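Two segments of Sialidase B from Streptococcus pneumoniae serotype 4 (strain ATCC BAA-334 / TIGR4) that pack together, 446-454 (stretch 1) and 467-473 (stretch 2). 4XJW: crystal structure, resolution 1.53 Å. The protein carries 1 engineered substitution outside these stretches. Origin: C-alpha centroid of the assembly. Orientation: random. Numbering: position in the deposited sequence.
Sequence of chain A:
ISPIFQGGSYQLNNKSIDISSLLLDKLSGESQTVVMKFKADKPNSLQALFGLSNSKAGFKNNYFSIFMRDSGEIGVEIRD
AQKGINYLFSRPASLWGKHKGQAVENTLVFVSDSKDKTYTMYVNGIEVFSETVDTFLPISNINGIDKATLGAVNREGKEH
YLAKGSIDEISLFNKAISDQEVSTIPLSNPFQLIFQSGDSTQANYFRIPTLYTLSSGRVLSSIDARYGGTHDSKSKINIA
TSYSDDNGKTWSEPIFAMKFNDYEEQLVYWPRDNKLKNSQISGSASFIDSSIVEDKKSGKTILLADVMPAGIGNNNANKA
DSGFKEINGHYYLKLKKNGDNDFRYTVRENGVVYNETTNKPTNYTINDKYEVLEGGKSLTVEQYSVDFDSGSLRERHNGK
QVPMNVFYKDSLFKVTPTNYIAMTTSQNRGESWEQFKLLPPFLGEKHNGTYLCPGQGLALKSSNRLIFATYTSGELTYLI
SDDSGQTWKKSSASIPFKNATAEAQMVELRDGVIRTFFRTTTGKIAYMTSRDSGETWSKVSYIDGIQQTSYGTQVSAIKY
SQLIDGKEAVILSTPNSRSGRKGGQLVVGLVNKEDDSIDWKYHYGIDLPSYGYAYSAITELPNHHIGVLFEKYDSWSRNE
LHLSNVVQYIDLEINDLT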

# COMPACT_ATOMS: atom_id res chain seq x y z
N LYS A 446 -12.89 29.72 -1.59
CA LYS A 446 -12.45 29.49 -2.96
C LYS A 446 -11.18 28.64 -3.08
O LYS A 446 -10.36 28.86 -3.96
CB LYS A 446 -12.25 30.82 -3.67
CG LYS A 446 -13.52 31.49 -4.13
CD LYS A 446 -13.21 32.58 -5.15
CE LYS A 446 -12.60 33.80 -4.47
NZ LYS A 446 -13.62 34.50 -3.63
N HIS A 447 -11.04 27.67 -2.18
CA HIS A 447 -9.86 26.82 -2.17
C HIS A 447 -10.26 25.41 -1.77
O HIS A 447 -10.97 25.22 -0.80
CB HIS A 447 -8.83 27.37 -1.18
CG HIS A 447 -7.46 26.80 -1.34
ND1 HIS A 447 -7.16 25.48 -1.05
CD2 HIS A 447 -6.29 27.37 -1.73
CE1 HIS A 447 -5.87 25.26 -1.28
NE2 HIS A 447 -5.33 26.39 -1.69
N ASN A 448 -9.83 24.41 -2.54
CA ASN A 448 -10.14 23.03 -2.21
C ASN A 448 -9.49 22.62 -0.90
O ASN A 448 -8.67 23.35 -0.35
CB ASN A 448 -9.70 22.09 -3.35
CG ASN A 448 -8.20 22.04 -3.52
OD1 ASN A 448 -7.51 23.06 -3.40
ND2 ASN A 448 -7.67 20.85 -3.82
N GLY A 449 -9.87 21.45 -0.38
CA GLY A 449 -9.27 20.96 0.85
C GLY A 449 -7.78 20.80 0.68
O GLY A 449 -7.28 20.59 -0.44
N THR A 450 -7.04 20.91 1.78
CA THR A 450 -5.64 20.54 1.77
C THR A 450 -5.60 19.02 1.75
O THR A 450 -6.63 18.37 1.95
CB THR A 450 -4.89 21.08 2.99
OG1 THR A 450 -5.50 20.58 4.20
CG2 THR A 450 -4.91 22.61 3.00
N TYR A 451 -4.43 18.46 1.51
CA TYR A 451 -4.29 17.02 1.35
C TYR A 451 -3.62 16.45 2.59
O TYR A 451 -2.53 16.88 2.96
CB TYR A 451 -3.47 16.70 0.11
CG TYR A 451 -3.94 17.42 -1.13
CD1 TYR A 451 -5.15 17.12 -1.72
CD2 TYR A 451 -3.16 18.42 -1.71
CE1 TYR A 451 -5.58 17.78 -2.86
CE2 TYR A 451 -3.57 19.08 -2.84
CZ TYR A 451 -4.78 18.76 -3.41
OH TYR A 451 -5.19 19.44 -4.55
N LEU A 452 -4.27 15.48 3.23
CA LEU A 452 -3.75 14.93 4.48
C LEU A 452 -2.43 14.22 4.23
O LEU A 452 -2.28 13.48 3.26
CB LEU A 452 -4.75 13.98 5.10
CG LEU A 452 -4.48 13.51 6.52
CD1 LEU A 452 -4.61 14.63 7.52
CD2 LEU A 452 -5.45 12.38 6.85
N CYS A 453 -1.47 14.43 5.13
CA CYS A 453 -0.23 13.67 5.08
C CYS A 453 -0.45 12.31 5.74
O CYS A 453 -0.81 12.24 6.92
CB CYS A 453 0.89 14.40 5.81
SG CYS A 453 1.26 16.03 5.11
N PRO A 454 -0.25 11.23 4.98
CA PRO A 454 -0.52 9.92 5.60
C PRO A 454 0.50 9.54 6.66
O PRO A 454 1.67 9.92 6.58
CB PRO A 454 -0.44 8.94 4.43
CG PRO A 454 0.37 9.64 3.37
CD PRO A 454 0.15 11.12 3.56
N ILE A 467 -1.76 17.64 16.47
CA ILE A 467 -1.43 18.25 15.19
C ILE A 467 -1.45 17.22 14.07
O ILE A 467 -0.82 16.16 14.18
CB ILE A 467 -0.05 18.92 15.19
CG1 ILE A 467 0.07 19.93 16.34
CG2 ILE A 467 0.22 19.62 13.83
CD1 ILE A 467 1.38 20.72 16.31
N PHE A 468 -2.13 17.56 12.98
CA PHE A 468 -2.07 16.75 11.75
C PHE A 468 -1.49 17.59 10.64
O PHE A 468 -2.00 18.67 10.34
CB PHE A 468 -3.46 16.28 11.35
CG PHE A 468 -3.96 15.10 12.13
CD1 PHE A 468 -3.60 13.81 11.77
CD2 PHE A 468 -4.79 15.29 13.23
CE1 PHE A 468 -4.06 12.72 12.48
CE2 PHE A 468 -5.27 14.20 13.95
CZ PHE A 468 -4.90 12.91 13.56
N ALA A 469 -0.43 17.09 10.01
CA ALA A 469 0.16 17.74 8.84
C ALA A 469 -0.69 17.51 7.60
O ALA A 469 -1.19 16.40 7.36
CB ALA A 469 1.57 17.27 8.61
N THR A 470 -0.85 18.57 6.80
CA THR A 470 -1.45 18.47 5.48
C THR A 470 -0.61 19.33 4.55
O THR A 470 0.21 20.13 5.02
CB THR A 470 -2.91 18.96 5.45
OG1 THR A 470 -2.93 20.40 5.48
CG2 THR A 470 -3.72 18.42 6.64
N TYR A 471 -0.79 19.18 3.24
CA TYR A 471 -0.09 20.03 2.29
C TYR A 471 -1.04 20.55 1.23
O TYR A 471 -2.13 20.01 1.02
CB TYR A 471 1.07 19.28 1.63
CG TYR A 471 0.64 18.08 0.83
CD1 TYR A 471 0.35 18.19 -0.53
CD2 TYR A 471 0.55 16.82 1.41
CE1 TYR A 471 -0.04 17.09 -1.27
CE2 TYR A 471 0.16 15.72 0.68
CZ TYR A 471 -0.13 15.85 -0.66
OH TYR A 471 -0.53 14.74 -1.36
N THR A 472 -0.63 21.64 0.60
CA THR A 472 -1.35 22.17 -0.55
C THR A 472 -0.34 22.91 -1.39
O THR A 472 0.85 22.92 -1.07
CB THR A 472 -2.52 23.08 -0.14
OG1 THR A 472 -3.29 23.42 -1.30
CG2 THR A 472 -2.02 24.34 0.50
N SER A 473 -0.78 23.53 -2.48
CA SER A 473 0.15 24.27 -3.32
C SER A 473 0.81 25.39 -2.53
O SER A 473 0.14 26.25 -1.98
CB SER A 473 -0.57 24.82 -4.54
OG SER A 473 0.28 25.69 -5.27
O HOH W 1 -5.03 21.56 -1.72
O HOH W 2 -1.59 13.87 8.76

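Read along the second segment, this contact is a short antiparallel pairing whose backbone fixes the register while the side chains fill the space on both faces. Ile467 lies out of reach of the other segment, so the contact opens at Phe468, whose CB comes 4.3 Å from Leu452 CD1. Leu452 reaches this far because its t, p rotamer carries the end of the side chain nearer the partner than its CA-to-CB bond alone would suggest.

Ala469 contributes a backbone hydrogen bond and its methyl. Its carbonyl accepts a hydrogen bond from the amide of Cys453 (Cys453 N to Ala469 O, 3.0 Å), and the same oxygen receives a second from a water, the O of water 2 lying 2.9 Å from Ala469 O and 2.6 Å from Cys453 O. The water donates to both carbonyls, linking two acceptors that need a donor between them. Cys453 SG packs against the methyl, 3.7 Å from Ala469 CB.

Thr470 faces Leu452 as a non-hydrogen-bonded pair, and the two CA atoms are only 4.3 Å apart. Both side chains lie on the same face of the sheet, where Leu452 CD1 meets Thr470 CG2 at 4.0 Å. Thr470 OG1 also accepts a weak hydrogen bond from Thr450 OG1 at 2.9 Å, a polar link beside an apolar contact.

Tyr471 is the anchor. It forms a hydrogen-bonded pair with Tyr451, closed in both directions: Tyr451 N to Tyr471 O is 2.8 Å and nearly straight at 172°, and Tyr471 N to Tyr451 O is 2.9 Å. With chi1 at 62° (p), the end of the Tyr471 side chain comes nearer the first segment, on the face it shares with Tyr451. There Tyr451 CB sits over the ring, 3.7 Å from the centroid of Tyr471, in a CH-pi contact. The two rings meet obliquely, their planes at 47°, with Tyr451 CD2 3.4 Å from Tyr471 CE1. Cys453 takes the ring's edge, its SG 3.8 Å from Tyr471 CD2, so one aromatic ring serves two neighbors by different surfaces.

Thr472 ends the pairing with side-chain and water contacts. Its OG1 lies 3.2 Å from His447 CE1, near the plane of the imidazole, whose ND1 donates to Asn448 O at 2.7 Å. The O of water 1, 2.6 Å from Thr472 OG1, also donates to Gly449 O at 2.8 Å, bridging the segments where they no longer pair directly. Ser473 makes no contact.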